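Local coordinates for protein Bpsl1147 (Burkholderia pseudomallei, PDB 5A4N) that probably binds DNA as a dimer of PC4-like subunits, each an antiparallel beta sheet followed by a C-terminal helix, at residues 20-25 / 37-42; 33-38 / 53-58. All coordinates share one frame; numbering follows the deposited sequence.

How the contacts relate
From the N terminus, contact 1 closes the hairpin of strands 19-28 and 31-41, pairing residues 20-25 with 37-42 and bridging the turn between them. Contact 2 begins inside that loop: 33-38 pairs forward with 53-58 and closes the hairpin of strands 31-41 and 47-56. The two spans therefore overlap without nesting, sharing R37 and L38, with centres about 11 Å apart. Strand 31-41 is the common middle strand, bonded to 19-28 along one edge and to 47-56 along the other. The sheet continues through the backbone, S24 O lying 2.8 Å from D35 N and probably bonded to it; I21 CG2 on V36 CG1 and I23 CG2 on V34 CG1 add packing on one face. Both contacts meet the second subunit.

Contact 1: 20-25 / 37-42; sequences RIRISH and RLVVVD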
ATOM      1  N   ARG A  20       3.472  11.301  -4.382  1.00 36.71           N
ATOM      2  CA  ARG A  20       2.127  11.074  -3.842  1.00 35.36           C
ATOM      3  C   ARG A  20       1.840   9.601  -3.739  1.00 32.79           C
ATOM      4  O   ARG A  20       2.385   8.792  -4.499  1.00 32.14           O
ATOM      5  CB  ARG A  20       1.067  11.642  -4.764  1.00 37.09           C
ATOM      6  CG  ARG A  20       1.248  13.079  -5.080  1.00 43.80           C
ATOM      7  CD  ARG A  20       0.244  13.458  -6.109  1.00 49.32           C
ATOM      8  NE  ARG A  20       0.008  14.879  -6.060  1.00 54.46           N
ATOM      9  CZ  ARG A  20      -0.556  15.555  -7.053  1.00 62.22           C
ATOM     10  NH1 ARG A  20      -0.952  14.935  -8.170  1.00 63.88           N
ATOM     11  NH2 ARG A  20      -0.727  16.864  -6.929  1.00 67.20           N
ATOM     12  N   ILE A  21       0.937   9.247  -2.836  1.00 31.37           N
ATOM     13  CA  ILE A  21       0.384   7.924  -2.844  1.00 29.52           C
ATOM     14  C   ILE A  21      -0.956   8.049  -3.495  1.00 29.43           C
ATOM     15  O   ILE A  21      -1.805   8.781  -3.019  1.00 30.70           O
ATOM     16  CB  ILE A  21       0.239   7.379  -1.436  1.00 31.45           C
ATOM     17  CG1 ILE A  21       1.620   7.315  -0.816  1.00 34.07           C
ATOM     18  CG2 ILE A  21      -0.368   5.986  -1.466  1.00 29.43           C
ATOM     19  CD1 ILE A  21       1.566   7.366   0.693  1.00 37.10           C
ATOM     20  N   ARG A  22      -1.141   7.346  -4.596  1.00 28.44           N
ATOM     21  CA  ARG A  22      -2.383   7.354  -5.316  1.00 29.98           C
ATOM     22  C   ARG A  22      -3.150   6.062  -5.051  1.00 28.01           C
ATOM     23  O   ARG A  22      -2.598   4.966  -5.185  1.00 28.73           O
ATOM     24  CB  ARG A  22      -2.064   7.485  -6.792  1.00 33.72           C
ATOM     25  CG  ARG A  22      -3.269   7.535  -7.723  1.00 36.99           C
ATOM     26  CD  ARG A  22      -2.870   8.232  -9.034  1.00 40.97           C
ATOM     27  NE  ARG A  22      -2.500   9.649  -8.834  1.00 42.27           N
ATOM     28  CZ  ARG A  22      -1.893  10.419  -9.752  1.00 46.33           C
ATOM     29  NH1 ARG A  22      -1.571   9.904 -10.944  1.00 45.57           N
ATOM     30  NH2 ARG A  22      -1.601  11.692  -9.488  1.00 46.82           N
ATOM     31  N   ILE A  23      -4.403   6.211  -4.631  1.00 26.49           N
ATOM     32  CA  ILE A  23      -5.324   5.101  -4.461  1.00 25.27           C
ATOM     33  C   ILE A  23      -6.303   5.172  -5.594  1.00 26.78           C
ATOM     34  O   ILE A  23      -7.011   6.166  -5.737  1.00 26.31           O
ATOM     35  CB  ILE A  23      -6.069   5.189  -3.123  1.00 25.37           C
ATOM     36  CG1 ILE A  23      -5.046   5.150  -2.004  1.00 25.38           C
ATOM     37  CG2 ILE A  23      -7.061   4.028  -3.000  1.00 25.54           C
ATOM     38  CD1 ILE A  23      -5.561   5.544  -0.693  1.00 26.09           C
ATOM     39  N   SER A  24      -6.333   4.134  -6.416  1.00 28.07           N
ATOM     40  CA  SER A  24      -7.200   4.116  -7.590  1.00 30.54           C
ATOM     41  C   SER A  24      -7.976   2.788  -7.735  1.00 30.63           C
ATOM     42  O   SER A  24      -7.629   1.789  -7.112  1.00 29.86           O
ATOM     43  CB  SER A  24      -6.318   4.382  -8.823  1.00 32.57           C
ATOM     44  OG  SER A  24      -5.453   3.292  -8.972  1.00 36.92           O
ATOM     45  N   HIS A  25      -9.083   2.804  -8.470  1.00 32.31           N
ATOM     46  CA  HIS A  25      -9.706   1.574  -8.942  1.00 33.27           C
ATOM     47  C   HIS A  25      -9.108   1.257 -10.281  1.00 34.70           C
ATOM     48  O   HIS A  25      -9.126   2.107 -11.164  1.00 35.10           O
ATOM     49  CB  HIS A  25     -11.177   1.729  -9.205  1.00 35.07           C
ATOM     50  CG  HIS A  25     -12.009   1.759  -7.981  1.00 34.72           C
ATOM     51  ND1 HIS A  25     -13.050   2.639  -7.822  1.00 37.02           N
ATOM     52  CD2 HIS A  25     -11.976   1.009  -6.856  1.00 35.78           C
ATOM     53  CE1 HIS A  25     -13.629   2.434  -6.651  1.00 34.69           C
ATOM     54  NE2 HIS A  25     -12.992   1.455  -6.043  1.00 34.50           N
ATOM     55  N   ARG A  37      -0.458   3.126  -4.831  1.00 29.49           N
ATOM     56  CA  ARG A  37       0.810   3.238  -5.542  1.00 31.30           C
ATOM     57  C   ARG A  37       1.514   4.561  -5.318  1.00 31.64           C
ATOM     58  O   ARG A  37       0.890   5.619  -5.266  1.00 30.94           O
ATOM     59  CB  ARG A  37       0.548   3.033  -7.038  1.00 32.40           C
ATOM     60  CG  ARG A  37       1.772   2.777  -7.919  1.00 35.41           C
ATOM     61  CD  ARG A  37       1.334   2.321  -9.311  1.00 36.85           C
ATOM     62  NE  ARG A  37       0.627   1.065  -9.151  1.00 37.53           N
ATOM     63  CZ  ARG A  37       1.195  -0.132  -9.062  1.00 37.97           C
ATOM     64  NH1 ARG A  37       2.496  -0.301  -9.226  1.00 40.55           N
ATOM     65  NH2 ARG A  37       0.441  -1.186  -8.874  1.00 37.37           N
ATOM     66  N   LEU A  38       2.833   4.492  -5.189  1.00 31.81           N
ATOM     67  CA  LEU A  38       3.679   5.683  -5.236  1.00 32.77           C
ATOM     68  C   LEU A  38       3.772   6.271  -6.662  1.00 32.75           C
ATOM     69  O   LEU A  38       4.124   5.572  -7.630  1.00 32.73           O
ATOM     70  CB  LEU A  38       5.057   5.330  -4.702  1.00 34.77           C
ATOM     71  CG  LEU A  38       6.099   6.443  -4.610  1.00 38.21           C
ATOM     72  CD1 LEU A  38       5.710   7.448  -3.536  1.00 38.86           C
ATOM     73  CD2 LEU A  38       7.457   5.818  -4.320  1.00 40.62           C
ATOM     74  N   VAL A  39       3.427   7.541  -6.797  1.00 33.76           N
ATOM     75  CA  VAL A  39       3.570   8.258  -8.050  1.00 37.52           C
ATOM     76  C   VAL A  39       4.526   9.438  -7.830  1.00 39.68           C
ATOM     77  O   VAL A  39       4.488  10.089  -6.784  1.00 39.99           O
ATOM     78  CB  VAL A  39       2.207   8.681  -8.639  1.00 40.36           C
ATOM     79  CG1 VAL A  39       1.227   7.502  -8.631  1.00 39.13           C
ATOM     80  CG2 VAL A  39       1.620   9.865  -7.919  1.00 41.85           C
ATOM     81  N   VAL A  40       5.434   9.677  -8.775  1.00 40.43           N
ATOM     82  CA  VAL A  40       6.515  10.627  -8.567  1.00 42.31           C
ATOM     83  C   VAL A  40       6.687  11.509  -9.808  1.00 45.49           C
ATOM     84  O   VAL A  40       6.437  11.066 -10.924  1.00 44.77           O
ATOM     85  CB  VAL A  40       7.832   9.898  -8.232  1.00 43.46           C
ATOM     86  CG1 VAL A  40       7.643   8.946  -7.062  1.00 42.31           C
ATOM     87  CG2 VAL A  40       8.339   9.115  -9.412  1.00 45.86           C
ATOM     88  N   VAL A  41       7.110  12.748  -9.633  1.00 46.41           N
ATOM     89  CA  VAL A  41       7.183  13.642 -10.787  1.00 49.59           C
ATOM     90  C   VAL A  41       8.415  13.232 -11.545  1.00 51.14           C
ATOM     91  O   VAL A  41       9.442  13.009 -10.914  1.00 48.85           O
ATOM     92  CB  VAL A  41       7.254  15.146 -10.435  1.00 53.58           C
ATOM     93  CG1 VAL A  41       6.202  15.524  -9.406  1.00 51.17           C
ATOM     94  CG2 VAL A  41       8.652  15.582  -9.977  1.00 56.79           C
ATOM     95  N   ASP A  42       8.282  13.080 -12.866  1.00 51.68           N
ATOM     96  CA  ASP A  42       9.397  12.725 -13.746  1.00 55.34           C
ATOM     97  C   ASP A  42      10.110  13.981 -14.309  1.00 58.94           C
ATOM     98  O   ASP A  42       9.828  15.103 -13.875  1.00 58.48           O
ATOM     99  CB  ASP A  42       8.900  11.777 -14.857  1.00 56.25           C
ATOM    100  CG  ASP A  42       8.064  12.488 -15.947  1.00 58.48           C
ATOM    101  OD1 ASP A  42       7.787  13.704 -15.867  1.00 58.29           O
ATOM    102  OD2 ASP A  42       7.685  11.803 -16.919  1.00 61.18           O
TER
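The carbonyl O of R37 accepts the backbone N-H of R22 at 2.7 Å in its carbonyl plane, and I21 CA-H reaches the same oxygen at 3.4 Å. This pair belongs to the antiparallel hairpin of strands 19-28 and 31-41 in the PC4-like sheet. R37 N answers to R22 O, and R20 and V39 exchange two further bonds, with V39 N meeting R20 O at 2.8 Å and almost straight. Between these hydrogen-bonded pairs, I21 and L38 form a non-hydrogen-bonded one. I21 turns to the face that packs on S55 of the second subunit. On the other face, buried V39 packs against both arginines, CG2 on R20 CB at 3.7 Å and CG1 on R22 CB. R22 leaves with CG anti to the backbone N and then bends at chi3 (-64°), which swings its guanidinium across the valine. The guanidinium groups of R20 and R22 meet edge to edge, and the carboxylate of D12 that both bridge to probably offsets their like charge. R20 NE also bonds Q14, and R20 makes a cation-pi contact with F47. V39 CG2 lies 3.9 Å above the R22 guanidinium plane, over its centre.

Contact 2: 33-38 / 53-58; sequences YVDVRL and GISIRP
Strands 31-41 and 47-56 form an antiparallel hairpin of the sheet, with V34-I56 and V36-I54 as hydrogen-bonded pairs; the non-hydrogen-bonded pair D35-S55 lies between them and R37-G53 follows beyond V36-I54. V36 N gives I54 O the straightest of the four backbone bonds, at 2.9 Å and 172°. On the aliphatic face V36 CG2 meets I56 CD1 at 3.8 Å, and L68 of the second subunit packs on V34 and V36. The opposite face is polar. R37 grips D35 side-on in its guanidinium plane, NH2 to OD1 at 2.7 Å and NE to OD2, each oxygen using its syn lone pair, which fixes the rotation of both groups. R26 NH1 also reaches OD1, and a water donates to it at 2.9 Å while bonding S55 OG, bridging the strands. G53 CA lies over one guanidinium face of R37, toward its rim, 3.8 Å from NH1. Just past the end of strand 47-56, R57 CB meets Y33 CE2 at 3.8 Å. R57 turns its guanidinium to E59 and to K15 O of the second subunit. Such a strand pair, whose second strand leads through R57 to the C-terminal helix, its aliphatic face packing on the second subunit, is consistent with the dimer arrangement of the PC4-like fold.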
ATOM      1  N   TYR A  33      -9.712  -4.069  -8.915  1.00 32.71           N
ATOM      2  CA  TYR A  33      -8.731  -3.990  -7.832  1.00 29.85           C
ATOM      3  C   TYR A  33      -8.631  -2.579  -7.259  1.00 27.96           C
ATOM      4  O   TYR A  33      -8.849  -1.613  -7.962  1.00 27.95           O
ATOM      5  CB  TYR A  33      -7.352  -4.443  -8.336  1.00 29.61           C
ATOM      6  CG  TYR A  33      -7.329  -5.903  -8.731  1.00 31.08           C
ATOM      7  CD1 TYR A  33      -7.745  -6.314  -9.990  1.00 32.94           C
ATOM      8  CD2 TYR A  33      -6.919  -6.873  -7.835  1.00 32.43           C
ATOM      9  CE1 TYR A  33      -7.717  -7.639 -10.366  1.00 34.94           C
ATOM     10  CE2 TYR A  33      -6.936  -8.216  -8.187  1.00 35.21           C
ATOM     11  CZ  TYR A  33      -7.323  -8.580  -9.478  1.00 37.22           C
ATOM     12  OH  TYR A  33      -7.330  -9.900  -9.850  1.00 40.54           O
ATOM     13  N   VAL A  34      -8.255  -2.483  -5.984  1.00 26.79           N
ATOM     14  CA  VAL A  34      -7.822  -1.221  -5.407  1.00 26.58           C
ATOM     15  C   VAL A  34      -6.289  -1.113  -5.484  1.00 26.44           C
ATOM     16  O   VAL A  34      -5.584  -1.889  -4.902  1.00 29.20           O
ATOM     17  CB  VAL A  34      -8.332  -1.127  -3.972  1.00 25.70           C
ATOM     18  CG1 VAL A  34      -7.848   0.161  -3.343  1.00 25.62           C
ATOM     19  CG2 VAL A  34      -9.871  -1.160  -3.996  1.00 25.94           C
ATOM     20  N   ASP A  35      -5.791  -0.160  -6.233  1.00 26.62           N
ATOM     21  CA  ASP A  35      -4.377  -0.042  -6.488  1.00 28.96           C
ATOM     22  C   ASP A  35      -3.898   1.078  -5.595  1.00 27.63           C
ATOM     23  O   ASP A  35      -4.498   2.148  -5.572  1.00 28.61           O
ATOM     24  CB  ASP A  35      -4.186   0.316  -7.956  1.00 31.36           C
ATOM     25  CG  ASP A  35      -2.736   0.357  -8.371  1.00 35.62           C
ATOM     26  OD1 ASP A  35      -2.211  -0.715  -8.702  1.00 40.69           O
ATOM     27  OD2 ASP A  35      -2.113   1.448  -8.397  1.00 36.53           O
ATOM     28  N   VAL A  36      -2.893   0.802  -4.800  1.00 27.66           N
ATOM     29  CA  VAL A  36      -2.301   1.785  -3.920  1.00 27.96           C
ATOM     30  C   VAL A  36      -0.844   1.958  -4.361  1.00 27.75           C
ATOM     31  O   VAL A  36      -0.083   1.031  -4.286  1.00 27.40           O
ATOM     32  CB  VAL A  36      -2.347   1.287  -2.486  1.00 28.64           C
ATOM     33  CG1 VAL A  36      -1.819   2.363  -1.568  1.00 28.61           C
ATOM     34  CG2 VAL A  36      -3.778   0.896  -2.124  1.00 29.16           C
ATOM     35  N   ARG A  37      -0.458   3.126  -4.831  1.00 29.49           N
ATOM     36  CA  ARG A  37       0.810   3.238  -5.542  1.00 31.30           C
ATOM     37  C   ARG A  37       1.514   4.561  -5.318  1.00 31.64           C
ATOM     38  O   ARG A  37       0.890   5.619  -5.266  1.00 30.94           O
ATOM     39  CB  ARG A  37       0.548   3.033  -7.038  1.00 32.40           C
ATOM     40  CG  ARG A  37       1.772   2.777  -7.919  1.00 35.41           C
ATOM     41  CD  ARG A  37       1.334   2.321  -9.311  1.00 36.85           C
ATOM     42  NE  ARG A  37       0.627   1.065  -9.151  1.00 37.53           N
ATOM     43  CZ  ARG A  37       1.195  -0.132  -9.062  1.00 37.97           C
ATOM     44  NH1 ARG A  37       2.496  -0.301  -9.226  1.00 40.55           N
ATOM     45  NH2 ARG A  37       0.441  -1.186  -8.874  1.00 37.37           N
ATOM     46  N   LEU A  38       2.833   4.492  -5.189  1.00 31.81           N
ATOM     47  CA  LEU A  38       3.679   5.683  -5.236  1.00 32.77           C
ATOM     48  C   LEU A  38       3.772   6.271  -6.662  1.00 32.75           C
ATOM     49  O   LEU A  38       4.124   5.572  -7.630  1.00 32.73           O
ATOM     50  CB  LEU A  38       5.057   5.330  -4.702  1.00 34.77           C
ATOM     51  CG  LEU A  38       6.099   6.443  -4.610  1.00 38.21           C
ATOM     52  CD1 LEU A  38       5.710   7.448  -3.536  1.00 38.86           C
ATOM     53  CD2 LEU A  38       7.457   5.818  -4.320  1.00 40.62           C
ATOM     54  N   GLY A  53       3.976  -0.355  -5.567  1.00 33.56           N
ATOM     55  CA  GLY A  53       2.541  -0.321  -5.391  1.00 33.51           C
ATOM     56  C   GLY A  53       2.000  -1.705  -5.235  1.00 32.61           C
ATOM     57  O   GLY A  53       2.696  -2.696  -5.479  1.00 32.84           O
ATOM     58  N   ILE A  54       0.746  -1.760  -4.820  1.00 31.34           N
ATOM     59  CA  ILE A  54       0.121  -3.010  -4.476  1.00 32.62           C
ATOM     60  C   ILE A  54      -1.344  -3.026  -4.942  1.00 30.77           C
ATOM     61  O   ILE A  54      -1.982  -1.968  -5.016  1.00 28.60           O
ATOM     62  CB  ILE A  54       0.311  -3.278  -2.977  1.00 35.95           C
ATOM     63  CG1 ILE A  54      -0.090  -4.703  -2.638  1.00 41.11           C
ATOM     64  CG2 ILE A  54      -0.513  -2.310  -2.126  1.00 35.07           C
ATOM     65  CD1 ILE A  54       0.451  -5.179  -1.292  1.00 43.40           C
ATOM     66  N   SER A  55      -1.795  -4.210  -5.381  1.00 30.10           N
ATOM     67  CA  SER A  55      -3.137  -4.464  -5.872  1.00 30.23           C
ATOM     68  C   SER A  55      -3.887  -5.208  -4.811  1.00 28.69           C
ATOM     69  O   SER A  55      -3.474  -6.297  -4.413  1.00 30.19           O
ATOM     70  CB  SER A  55      -3.145  -5.383  -7.083  1.00 33.83           C
ATOM     71  OG  SER A  55      -2.393  -4.840  -8.108  1.00 37.97           O
ATOM     72  N   ILE A  56      -4.999  -4.632  -4.356  1.00 27.22           N
ATOM     73  CA  ILE A  56      -5.812  -5.243  -3.308  1.00 25.64           C
ATOM     74  C   ILE A  56      -7.147  -5.649  -3.909  1.00 25.56           C
ATOM     75  O   ILE A  56      -7.919  -4.810  -4.366  1.00 25.30           O
ATOM     76  CB  ILE A  56      -6.031  -4.269  -2.130  1.00 25.61           C
ATOM     77  CG1 ILE A  56      -4.692  -3.686  -1.679  1.00 26.23           C
ATOM     78  CG2 ILE A  56      -6.724  -5.002  -1.005  1.00 26.51           C
ATOM     79  CD1 ILE A  56      -4.795  -2.520  -0.734  1.00 25.84           C
ATOM     80  N   ARG A  57      -7.463  -6.931  -3.894  1.00 27.18           N
ATOM     81  CA  ARG A  57      -8.739  -7.304  -4.390  1.00 29.16           C
ATOM     82  C   ARG A  57      -9.786  -6.973  -3.300  1.00 28.53           C
ATOM     83  O   ARG A  57      -9.472  -6.947  -2.107  1.00 28.17           O
ATOM     84  CB  ARG A  57      -8.770  -8.741  -4.849  1.00 31.87           C
ATOM     85  CG  ARG A  57      -8.606  -9.753  -3.759  1.00 34.15           C
ATOM     86  CD  ARG A  57      -8.814 -11.160  -4.320  1.00 35.91           C
ATOM     87  NE  ARG A  57      -8.709 -12.110  -3.241  1.00 37.52           N
ATOM     88  CZ  ARG A  57      -7.572 -12.703  -2.880  1.00 39.06           C
ATOM     89  NH1 ARG A  57      -6.444 -12.461  -3.508  1.00 39.09           N
ATOM     90  NH2 ARG A  57      -7.582 -13.554  -1.879  1.00 42.60           N
ATOM     91  N   PRO A  58     -11.013  -6.678  -3.721  1.00 32.19           N
ATOM     92  CA  PRO A  58     -12.011  -6.126  -2.836  1.00 32.69           C
ATOM     93  C   PRO A  58     -12.254  -6.946  -1.580  1.00 31.24           C
ATOM     94  O   PRO A  58     -12.384  -6.367  -0.510  1.00 31.03           O
ATOM     95  CB  PRO A  58     -13.254  -6.094  -3.710  1.00 35.86           C
ATOM     96  CG  PRO A  58     -12.735  -5.908  -5.076  1.00 36.47           C
ATOM     97  CD  PRO A  58     -11.509  -6.762  -5.104  1.00 35.41           C
TER
HETATM   98  O   HOH W   1      -3.811  -2.962  -9.523  1.00 44.98           O